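5-formaminoimidazole-4-carboxamide-1-(beta)-D-ribofuranosyl 5'-monophosphate synthetase (Methanocaldococcus jannaschii, PDB 2R7L) catalyses the ATP- and formate-dependent, folate-independent formylation of the purine intermediate AICAR to FAICAR, as an ATP-grasp ligase working as a homohexamer. Local coordinates at residues R120-R125 with S312-G317; Y211-L216 with K281-V286. All blocks are in the same frame, centred on the assembly; numbering follows the deposited sequence.

Interaction 1: residues R120-R125 with S312-G317; sequences RWESER and SARVDG. With AMZ (aminoimidazole 4-carboxamide ribonucleotide), chain F.
Glu122 reaches out of the 120-125 loop to the start of the 312-317 loop, where its carboxylate meets Ala313 and Arg314. Its CB lies 4.1 Å from Ala313 CB. CG sits between the backbone N and the carbonyl carbon (chi1 74°), and from there the chain runs extended, carrying CD to 3.4 Å from Arg314 NE. Each oxygen has its own hydrogen bond, though Arg314 NE lies near both. OE2 accepts the backbone N of Ala313 at 2.8 Å in a nearly straight bond, met on the anti side and somewhat out of the carboxylate plane. OE1 turns its syn lone pair to Arg314 NE at 2.9 Å, a salt bridge lying in the guanidinium plane although the two flat groups stand 86° apart. The same guanidinium is gripped a second time, Arg314 NH2 donating to Val315 O at 3.0 Å; a bend at chi2 (70°) turns it back along its own loop, beside His27 of the AICAR site. Farther along, Gly317 lines the AICAR pocket, where a side chain would collide with the nucleotide. One carboxylate thus accepts from a main-chain N-H and a guanidinium at once, which is likely to keep it ionised and to fix its rotation.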
ATOM      1  N   ARG A 120      39.326  -7.707   0.928  1.00 46.52           N
ATOM      2  CA  ARG A 120      40.719  -7.363   0.706  1.00 49.44           C
ATOM      3  C   ARG A 120      40.968  -7.141  -0.780  1.00 49.01           C
ATOM      4  O   ARG A 120      41.816  -6.343  -1.166  1.00 51.01           O
ATOM      5  CB  ARG A 120      41.631  -8.462   1.246  1.00 48.36           C
ATOM      6  CG  ARG A 120      42.963  -7.940   1.721  1.00 51.09           C
ATOM      7  CD  ARG A 120      43.815  -9.032   2.314  1.00 49.88           C
ATOM      8  NE  ARG A 120      43.816  -9.055   3.778  1.00 47.49           N
ATOM      9  CZ  ARG A 120      44.094  -8.013   4.554  1.00 38.21           C
ATOM     10  NH1 ARG A 120      44.090  -8.154   5.872  1.00 46.35           N
ATOM     11  NH2 ARG A 120      44.362  -6.827   4.024  1.00 38.88           N
ATOM     12  N   TRP A 121      40.206  -7.838  -1.611  1.00 45.91           N
ATOM     13  CA  TRP A 121      40.308  -7.675  -3.052  1.00 48.69           C
ATOM     14  C   TRP A 121      39.712  -6.358  -3.556  1.00 53.94           C
ATOM     15  O   TRP A 121      39.850  -6.018  -4.731  1.00 54.10           O
ATOM     16  CB  TRP A 121      39.662  -8.862  -3.757  1.00 45.18           C
ATOM     17  CG  TRP A 121      40.497 -10.101  -3.689  1.00 48.01           C
ATOM     18  CD1 TRP A 121      40.903 -10.762  -2.562  1.00 47.68           C
ATOM     19  CD2 TRP A 121      41.040 -10.827  -4.797  1.00 44.55           C
ATOM     20  NE1 TRP A 121      41.661 -11.856  -2.905  1.00 47.58           N
ATOM     21  CE2 TRP A 121      41.761 -11.917  -4.270  1.00 45.64           C
ATOM     22  CE3 TRP A 121      40.984 -10.660  -6.186  1.00 45.52           C
ATOM     23  CZ2 TRP A 121      42.421 -12.836  -5.083  1.00 48.00           C
ATOM     24  CZ3 TRP A 121      41.637 -11.574  -6.994  1.00 47.55           C
ATOM     25  CH2 TRP A 121      42.346 -12.648  -6.440  1.00 48.56           C
ATOM     26  N   GLU A 122      39.054  -5.617  -2.667  1.00 53.16           N
ATOM     27  CA  GLU A 122      38.490  -4.317  -3.036  1.00 55.86           C
ATOM     28  C   GLU A 122      39.395  -3.202  -2.540  1.00 50.07           C
ATOM     29  O   GLU A 122      39.270  -2.055  -2.955  1.00 53.28           O
ATOM     30  CB  GLU A 122      37.076  -4.136  -2.462  1.00 52.30           C
ATOM     31  CG  GLU A 122      37.045  -3.862  -0.956  1.00 53.53           C
ATOM     32  CD  GLU A 122      35.697  -3.356  -0.453  1.00 54.16           C
ATOM     33  OE1 GLU A 122      35.594  -3.073   0.762  1.00 54.19           O
ATOM     34  OE2 GLU A 122      34.748  -3.239  -1.262  1.00 43.80           O
ATOM     35  N   SER A 123      40.309  -3.548  -1.644  1.00 54.74           N
ATOM     36  CA  SER A 123      41.193  -2.565  -1.038  1.00 59.24           C
ATOM     37  C   SER A 123      42.478  -2.417  -1.837  1.00 59.05           C
ATOM     38  O   SER A 123      43.087  -1.352  -1.849  1.00 57.09           O
ATOM     39  CB  SER A 123      41.534  -2.975   0.394  1.00 64.90           C
ATOM     40  OG  SER A 123      42.226  -4.215   0.403  1.00 66.13           O
ATOM     41  N   GLU A 124      42.885  -3.494  -2.501  1.00 55.39           N
ATOM     42  CA  GLU A 124      44.151  -3.519  -3.217  1.00 57.50           C
ATOM     43  C   GLU A 124      43.948  -3.435  -4.719  1.00 55.34           C
ATOM     44  O   GLU A 124      43.290  -4.285  -5.321  1.00 52.15           O
ATOM     45  CB  GLU A 124      44.949  -4.773  -2.845  1.00 63.17           C
ATOM     46  CG  GLU A 124      45.353  -4.815  -1.376  1.00 69.54           C
ATOM     47  CD  GLU A 124      45.832  -6.184  -0.933  1.00 78.00           C
ATOM     48  OE1 GLU A 124      45.999  -6.390   0.292  1.00 80.61           O
ATOM     49  OE2 GLU A 124      46.040  -7.054  -1.806  1.00 78.79           O
ATOM     50  N   ARG A 125      44.536  -2.401  -5.312  1.00 58.17           N
ATOM     51  CA  ARG A 125      44.389  -2.104  -6.733  1.00 59.32           C
ATOM     52  C   ARG A 125      44.788  -3.268  -7.645  1.00 54.54           C
ATOM     53  O   ARG A 125      44.173  -3.487  -8.692  1.00 55.02           O
ATOM     54  CB  ARG A 125      45.200  -0.851  -7.076  1.00 65.80           C
ATOM     55  CG  ARG A 125      44.935  -0.281  -8.459  1.00 71.28           C
ATOM     56  CD  ARG A 125      45.744   0.989  -8.705  1.00 69.01           C
ATOM     57  NE  ARG A 125      45.314   2.116  -7.874  1.00 73.80           N
ATOM     58  CZ  ARG A 125      44.254   2.884  -8.127  1.00 74.58           C
ATOM     59  NH1 ARG A 125      43.488   2.647  -9.188  1.00 69.17           N
ATOM     60  NH2 ARG A 125      43.953   3.890  -7.312  1.00 71.15           N
ATOM     61  N   SER A 312      33.333  -2.243  -5.822  1.00 35.15           N
ATOM     62  CA  SER A 312      33.255  -2.554  -4.398  1.00 36.97           C
ATOM     63  C   SER A 312      32.764  -3.987  -4.237  1.00 41.03           C
ATOM     64  O   SER A 312      32.075  -4.517  -5.113  1.00 37.65           O
ATOM     65  CB  SER A 312      32.310  -1.596  -3.688  1.00 40.04           C
ATOM     66  OG  SER A 312      32.659  -0.252  -3.964  1.00 53.41           O
ATOM     67  N   ALA A 313      33.129  -4.616  -3.125  1.00 43.24           N
ATOM     68  CA  ALA A 313      32.766  -6.009  -2.888  1.00 47.70           C
ATOM     69  C   ALA A 313      31.703  -6.080  -1.801  1.00 51.69           C
ATOM     70  O   ALA A 313      31.234  -7.157  -1.432  1.00 53.71           O
ATOM     71  CB  ALA A 313      33.991  -6.821  -2.505  1.00 49.56           C
ATOM     72  N   ARG A 314      31.346  -4.912  -1.280  1.00 48.97           N
ATOM     73  CA  ARG A 314      30.214  -4.781  -0.382  1.00 46.42           C
ATOM     74  C   ARG A 314      29.350  -3.607  -0.846  1.00 41.83           C
ATOM     75  O   ARG A 314      29.447  -3.183  -1.994  1.00 42.64           O
ATOM     76  CB  ARG A 314      30.680  -4.621   1.065  1.00 45.32           C
ATOM     77  CG  ARG A 314      31.965  -3.845   1.214  1.00 46.29           C
ATOM     78  CD  ARG A 314      31.751  -2.396   0.886  1.00 44.39           C
ATOM     79  NE  ARG A 314      33.014  -1.677   0.834  1.00 51.24           N
ATOM     80  CZ  ARG A 314      33.114  -0.366   0.660  1.00 52.58           C
ATOM     81  NH1 ARG A 314      34.311   0.208   0.624  1.00 49.12           N
ATOM     82  NH2 ARG A 314      32.016   0.367   0.527  1.00 49.58           N
ATOM     83  N   VAL A 315      28.509  -3.080   0.034  1.00 34.49           N
ATOM     84  CA  VAL A 315      27.563  -2.050  -0.376  1.00 37.36           C
ATOM     85  C   VAL A 315      28.282  -0.731  -0.671  1.00 37.43           C
ATOM     86  O   VAL A 315      29.096  -0.281   0.126  1.00 34.18           O
ATOM     87  CB  VAL A 315      26.433  -1.860   0.669  1.00 34.77           C
ATOM     88  CG1 VAL A 315      26.983  -1.299   1.985  1.00 35.24           C
ATOM     89  CG2 VAL A 315      25.308  -0.991   0.108  1.00 28.28           C
ATOM     90  N   ASP A 316      27.985  -0.145  -1.832  1.00 31.25           N
ATOM     91  CA  ASP A 316      28.537   1.146  -2.239  1.00 30.96           C
ATOM     92  C   ASP A 316      27.651   2.310  -1.785  1.00 33.27           C
ATOM     93  O   ASP A 316      26.421   2.193  -1.743  1.00 33.70           O
ATOM     94  CB  ASP A 316      28.723   1.182  -3.762  1.00 32.87           C
ATOM     95  CG  ASP A 316      29.227   2.534  -4.263  1.00 39.74           C
ATOM     96  OD1 ASP A 316      30.452   2.676  -4.458  1.00 37.30           O
ATOM     97  OD2 ASP A 316      28.403   3.457  -4.449  1.00 34.37           O
ATOM     98  N   GLY A 317      28.279   3.437  -1.465  1.00 30.66           N
ATOM     99  CA  GLY A 317      27.566   4.606  -0.945  1.00 22.17           C
ATOM    100  C   GLY A 317      26.450   5.131  -1.831  1.00 31.60           C
ATOM    101  O   GLY A 317      25.527   5.783  -1.350  1.00 27.62           O
TER
HETATM  102  O5  AMZ F 401      27.843   8.622  -1.523  1.00 35.53           O
HETATM  103  C6  AMZ F 401      28.798   7.955  -1.929  1.00 33.97           C
HETATM  104  N2  AMZ F 401      28.947   7.544  -3.185  1.00 26.89           N
HETATM  105  C3A AMZ F 401      29.919   7.556  -0.984  1.00 27.91           C
HETATM  106  C7A AMZ F 401      31.101   6.918  -1.317  1.00 31.41           C
HETATM  107  N3  AMZ F 401      31.496   6.516  -2.526  1.00 25.65           N
HETATM  108  N1  AMZ F 401      29.929   7.788   0.322  1.00 32.69           N
HETATM  109  C5  AMZ F 401      31.083   7.301   0.799  1.00 26.94           C
HETATM  110  N   AMZ F 401      31.796   6.772  -0.202  1.00 35.75           N
HETATM  111  C1  AMZ F 401      33.123   6.122  -0.083  1.00 40.42           C
HETATM  112  C2  AMZ F 401      34.282   7.113  -0.201  1.00 42.31           C
HETATM  113  C3  AMZ F 401      34.704   7.339   1.239  1.00 45.06           C
HETATM  114  O2  AMZ F 401      36.120   7.502   1.295  1.00 52.16           O
HETATM  115  O1  AMZ F 401      35.336   6.466  -0.924  1.00 50.91           O
HETATM  116  O   AMZ F 401      33.143   5.592   1.253  1.00 38.43           O
HETATM  117  C   AMZ F 401      34.345   6.013   1.904  1.00 48.29           C
HETATM  118  C4  AMZ F 401      34.000   6.191   3.396  1.00 41.52           C
HETATM  119  O3  AMZ F 401      32.940   7.130   3.546  1.00 32.80           O
HETATM  120  P   AMZ F 401      33.014   8.218   4.691  1.00 35.93           P
HETATM  121  OP1 AMZ F 401      32.961   7.672   6.072  1.00 38.70           O
HETATM  122  O4  AMZ F 401      34.372   9.050   4.471  1.00 41.19           O
HETATM  123  OP2 AMZ F 401      31.801   9.262   4.436  1.00 34.79           O

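Interaction 2: residues Y211-L216 with K281-V286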
ATOM      1  N   TYR A 211      24.642  -4.069  -7.888  1.00 24.92           N
ATOM      2  CA  TYR A 211      24.131  -5.424  -8.072  1.00 24.30           C
ATOM      3  C   TYR A 211      23.914  -6.097  -6.717  1.00 26.60           C
ATOM      4  O   TYR A 211      24.416  -5.637  -5.691  1.00 26.11           O
ATOM      5  CB  TYR A 211      25.114  -6.292  -8.868  1.00 28.23           C
ATOM      6  CG  TYR A 211      25.544  -5.796 -10.234  1.00 29.32           C
ATOM      7  CD1 TYR A 211      25.012  -6.352 -11.386  1.00 28.93           C
ATOM      8  CD2 TYR A 211      26.523  -4.810 -10.369  1.00 32.51           C
ATOM      9  CE1 TYR A 211      25.419  -5.929 -12.640  1.00 29.78           C
ATOM     10  CE2 TYR A 211      26.931  -4.372 -11.621  1.00 26.57           C
ATOM     11  CZ  TYR A 211      26.379  -4.945 -12.748  1.00 28.21           C
ATOM     12  OH  TYR A 211      26.767  -4.528 -13.989  1.00 31.68           O
ATOM     13  N   PHE A 212      23.190  -7.211  -6.730  1.00 27.02           N
ATOM     14  CA  PHE A 212      23.076  -8.072  -5.561  1.00 30.76           C
ATOM     15  C   PHE A 212      23.197  -9.512  -6.032  1.00 29.81           C
ATOM     16  O   PHE A 212      22.413  -9.952  -6.877  1.00 27.71           O
ATOM     17  CB  PHE A 212      21.731  -7.872  -4.850  1.00 27.95           C
ATOM     18  CG  PHE A 212      21.626  -8.594  -3.527  1.00 24.91           C
ATOM     19  CD1 PHE A 212      22.006  -7.972  -2.358  1.00 19.31           C
ATOM     20  CD2 PHE A 212      21.173  -9.906  -3.463  1.00 24.12           C
ATOM     21  CE1 PHE A 212      21.915  -8.629  -1.136  1.00 22.81           C
ATOM     22  CE2 PHE A 212      21.089 -10.568  -2.244  1.00 22.39           C
ATOM     23  CZ  PHE A 212      21.467  -9.926  -1.081  1.00 22.36           C
ATOM     24  N   TYR A 213      24.199 -10.230  -5.526  1.00 30.56           N
ATOM     25  CA  TYR A 213      24.274 -11.669  -5.768  1.00 30.68           C
ATOM     26  C   TYR A 213      23.608 -12.413  -4.619  1.00 23.00           C
ATOM     27  O   TYR A 213      24.022 -12.302  -3.464  1.00 29.23           O
ATOM     28  CB  TYR A 213      25.711 -12.187  -5.933  1.00 32.31           C
ATOM     29  CG  TYR A 213      25.737 -13.701  -6.090  1.00 32.33           C
ATOM     30  CD1 TYR A 213      25.309 -14.300  -7.264  1.00 27.48           C
ATOM     31  CD2 TYR A 213      26.139 -14.527  -5.048  1.00 31.45           C
ATOM     32  CE1 TYR A 213      25.307 -15.690  -7.405  1.00 27.15           C
ATOM     33  CE2 TYR A 213      26.137 -15.907  -5.182  1.00 21.25           C
ATOM     34  CZ  TYR A 213      25.722 -16.478  -6.359  1.00 26.93           C
ATOM     35  OH  TYR A 213      25.725 -17.856  -6.487  1.00 32.90           O
ATOM     36  N   SER A 214      22.569 -13.163  -4.950  1.00 35.33           N
ATOM     37  CA  SER A 214      21.883 -13.973  -3.967  1.00 33.61           C
ATOM     38  C   SER A 214      22.433 -15.389  -4.014  1.00 25.51           C
ATOM     39  O   SER A 214      22.202 -16.101  -4.987  1.00 24.70           O
ATOM     40  CB  SER A 214      20.389 -14.008  -4.274  1.00 31.47           C
ATOM     41  OG  SER A 214      19.763 -14.996  -3.480  1.00 31.51           O
ATOM     42  N   PRO A 215      23.151 -15.800  -2.960  1.00 23.76           N
ATOM     43  CA  PRO A 215      23.690 -17.154  -2.846  1.00 33.75           C
ATOM     44  C   PRO A 215      22.564 -18.176  -2.709  1.00 45.85           C
ATOM     45  O   PRO A 215      22.711 -19.322  -3.141  1.00 44.45           O
ATOM     46  CB  PRO A 215      24.518 -17.113  -1.552  1.00 32.44           C
ATOM     47  CG  PRO A 215      24.581 -15.694  -1.135  1.00 31.61           C
ATOM     48  CD  PRO A 215      23.464 -14.966  -1.791  1.00 28.20           C
ATOM     49  N   LEU A 216      21.443 -17.757  -2.117  1.00 49.61           N
ATOM     50  CA  LEU A 216      20.277 -18.630  -1.977  1.00 39.06           C
ATOM     51  C   LEU A 216      19.660 -18.930  -3.335  1.00 39.51           C
ATOM     52  O   LEU A 216      19.262 -20.061  -3.605  1.00 41.40           O
ATOM     53  CB  LEU A 216      19.227 -18.015  -1.055  1.00 38.47           C
ATOM     54  CG  LEU A 216      19.668 -17.412   0.278  1.00 39.10           C
ATOM     55  CD1 LEU A 216      18.450 -17.019   1.093  1.00 36.39           C
ATOM     56  CD2 LEU A 216      20.559 -18.351   1.065  1.00 38.94           C
ATOM     57  N   LYS A 281      33.939 -15.339 -11.884  1.00 50.07           N
ATOM     58  CA  LYS A 281      35.379 -15.364 -11.639  1.00 45.72           C
ATOM     59  C   LYS A 281      35.714 -15.263 -10.158  1.00 42.96           C
ATOM     60  O   LYS A 281      36.642 -15.917  -9.688  1.00 53.51           O
ATOM     61  CB  LYS A 281      36.110 -14.266 -12.426  1.00 50.94           C
ATOM     62  CG  LYS A 281      37.649 -14.330 -12.308  1.00 53.00           C
ATOM     63  CD  LYS A 281      38.240 -15.630 -12.888  1.00 41.05           C
ATOM     64  CE  LYS A 281      37.903 -15.784 -14.371  1.00 50.96           C
ATOM     65  NZ  LYS A 281      38.280 -17.117 -14.938  1.00 50.76           N
ATOM     66  N   ALA A 282      34.968 -14.446  -9.423  1.00 44.02           N
ATOM     67  CA  ALA A 282      35.225 -14.263  -7.992  1.00 41.17           C
ATOM     68  C   ALA A 282      34.957 -15.551  -7.209  1.00 43.50           C
ATOM     69  O   ALA A 282      35.514 -15.764  -6.132  1.00 42.37           O
ATOM     70  CB  ALA A 282      34.394 -13.121  -7.439  1.00 45.38           C
ATOM     71  N   LYS A 283      34.100 -16.405  -7.758  1.00 50.62           N
ATOM     72  CA  LYS A 283      33.877 -17.729  -7.181  1.00 55.94           C
ATOM     73  C   LYS A 283      35.170 -18.548  -7.215  1.00 56.54           C
ATOM     74  O   LYS A 283      35.528 -19.196  -6.230  1.00 55.84           O
ATOM     75  CB  LYS A 283      32.762 -18.461  -7.928  1.00 52.91           C
ATOM     76  CG  LYS A 283      31.358 -18.040  -7.515  1.00 56.09           C
ATOM     77  CD  LYS A 283      30.301 -18.697  -8.387  1.00 52.97           C
ATOM     78  CE  LYS A 283      28.903 -18.390  -7.875  1.00 54.40           C
ATOM     79  NZ  LYS A 283      27.905 -18.488  -8.972  1.00 51.77           N
ATOM     80  N   GLU A 284      35.865 -18.501  -8.350  1.00 60.18           N
ATOM     81  CA  GLU A 284      37.139 -19.201  -8.530  1.00 56.70           C
ATOM     82  C   GLU A 284      38.263 -18.590  -7.701  1.00 53.64           C
ATOM     83  O   GLU A 284      39.017 -19.308  -7.049  1.00 55.65           O
ATOM     84  CB  GLU A 284      37.547 -19.200 -10.003  1.00 56.68           C
ATOM     85  CG  GLU A 284      36.553 -19.854 -10.940  1.00 60.03           C
ATOM     86  CD  GLU A 284      36.925 -19.645 -12.392  1.00 65.03           C
ATOM     87  OE1 GLU A 284      37.976 -19.020 -12.640  1.00 70.46           O
ATOM     88  OE2 GLU A 284      36.175 -20.098 -13.285  1.00 66.21           O
ATOM     89  N   LEU A 285      38.370 -17.263  -7.722  1.00 52.61           N
ATOM     90  CA  LEU A 285      39.501 -16.579  -7.099  1.00 48.87           C
ATOM     91  C   LEU A 285      39.371 -16.368  -5.596  1.00 50.44           C
ATOM     92  O   LEU A 285      40.378 -16.368  -4.880  1.00 51.14           O
ATOM     93  CB  LEU A 285      39.782 -15.239  -7.792  1.00 51.30           C
ATOM     94  CG  LEU A 285      39.953 -15.220  -9.317  1.00 50.42           C
ATOM     95  CD1 LEU A 285      40.382 -13.828  -9.778  1.00 51.12           C
ATOM     96  CD2 LEU A 285      40.946 -16.278  -9.791  1.00 51.41           C
ATOM     97  N   VAL A 286      38.147 -16.165  -5.106  1.00 44.90           N
ATOM     98  CA  VAL A 286      37.952 -15.960  -3.667  1.00 43.14           C
ATOM     99  C   VAL A 286      36.666 -16.617  -3.145  1.00 51.88           C
ATOM    100  O   VAL A 286      35.686 -15.922  -2.878  1.00 49.45           O
ATOM    101  CB  VAL A 286      37.895 -14.455  -3.296  1.00 41.89           C
ATOM    102  CG1 VAL A 286      38.514 -14.223  -1.927  1.00 37.52           C
ATOM    103  CG2 VAL A 286      38.576 -13.602  -4.353  1.00 40.30           C
TER
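Tyr213 OH and Lys283 NZ come together around one carboxylate oxygen, Asp218 OD1, which takes a hydrogen bond from the phenol and a salt bridge from the ammonium. The two side chains themselves touch at their ends: Lys283 NZ lies 3.4 Å from Tyr213 OH, and Lys283 CE is almost as near, 3.5 Å from the same oxygen. Farther in, Lys283 CE stands 4.0 Å from Tyr213 CZ, so the lysine's last methylene packs against the phenol end of the ring while its charge is paired with the aspartate. The side chains cross at about a right angle, and the nitrogen comes to the ring obliquely. Together they bridge the gap between strand and helix: Tyr213 holds CG anti to the backbone N (chi1 176°), sending the ring toward the helix, and Lys283 runs extended beyond CG to meet it. Tyrosine suits this place because its ring can rest on Val220 of the adjacent strand while its hydroxyl still reaches the acid. A phenylalanine at Tyr213 would probably leave Asp218 with one donor fewer and the end of Lys283 with less to hold it in place. Within the helix, Lys281 NZ forms a salt bridge with Glu284 OE1, 3.0 Å away and about one turn on. The contact lies away from the nucleotide and metal sites; it is helix-on-sheet packing, in which helix 268-285 covers the antiparallel sheet of the ATP-grasp fold and an aspartate between strands 205-214 and 219-230 joins the two.

From the N terminus the chain first passes 120-125, just ahead of helix 125-135, and meets it again at 312-317, after strand 306-312; interaction 1 therefore closes a loop of 186 intervening residues. Interaction 2 falls wholly within that span: 211-216, on strand 205-214, is met by 281-286, on helix 268-285, after 64 residues, so the smaller loop is enclosed by the larger and the two do not cross. Their centres are about 13 Å apart, yet they touch: the Trp121 ring packs on Val286 and Leu285, with Trp121 CE2 3.6 Å from Val286 CG2. The five-stranded antiparallel sheet is common to both, since strands 205-214 and 306-312 flank strand 292-300.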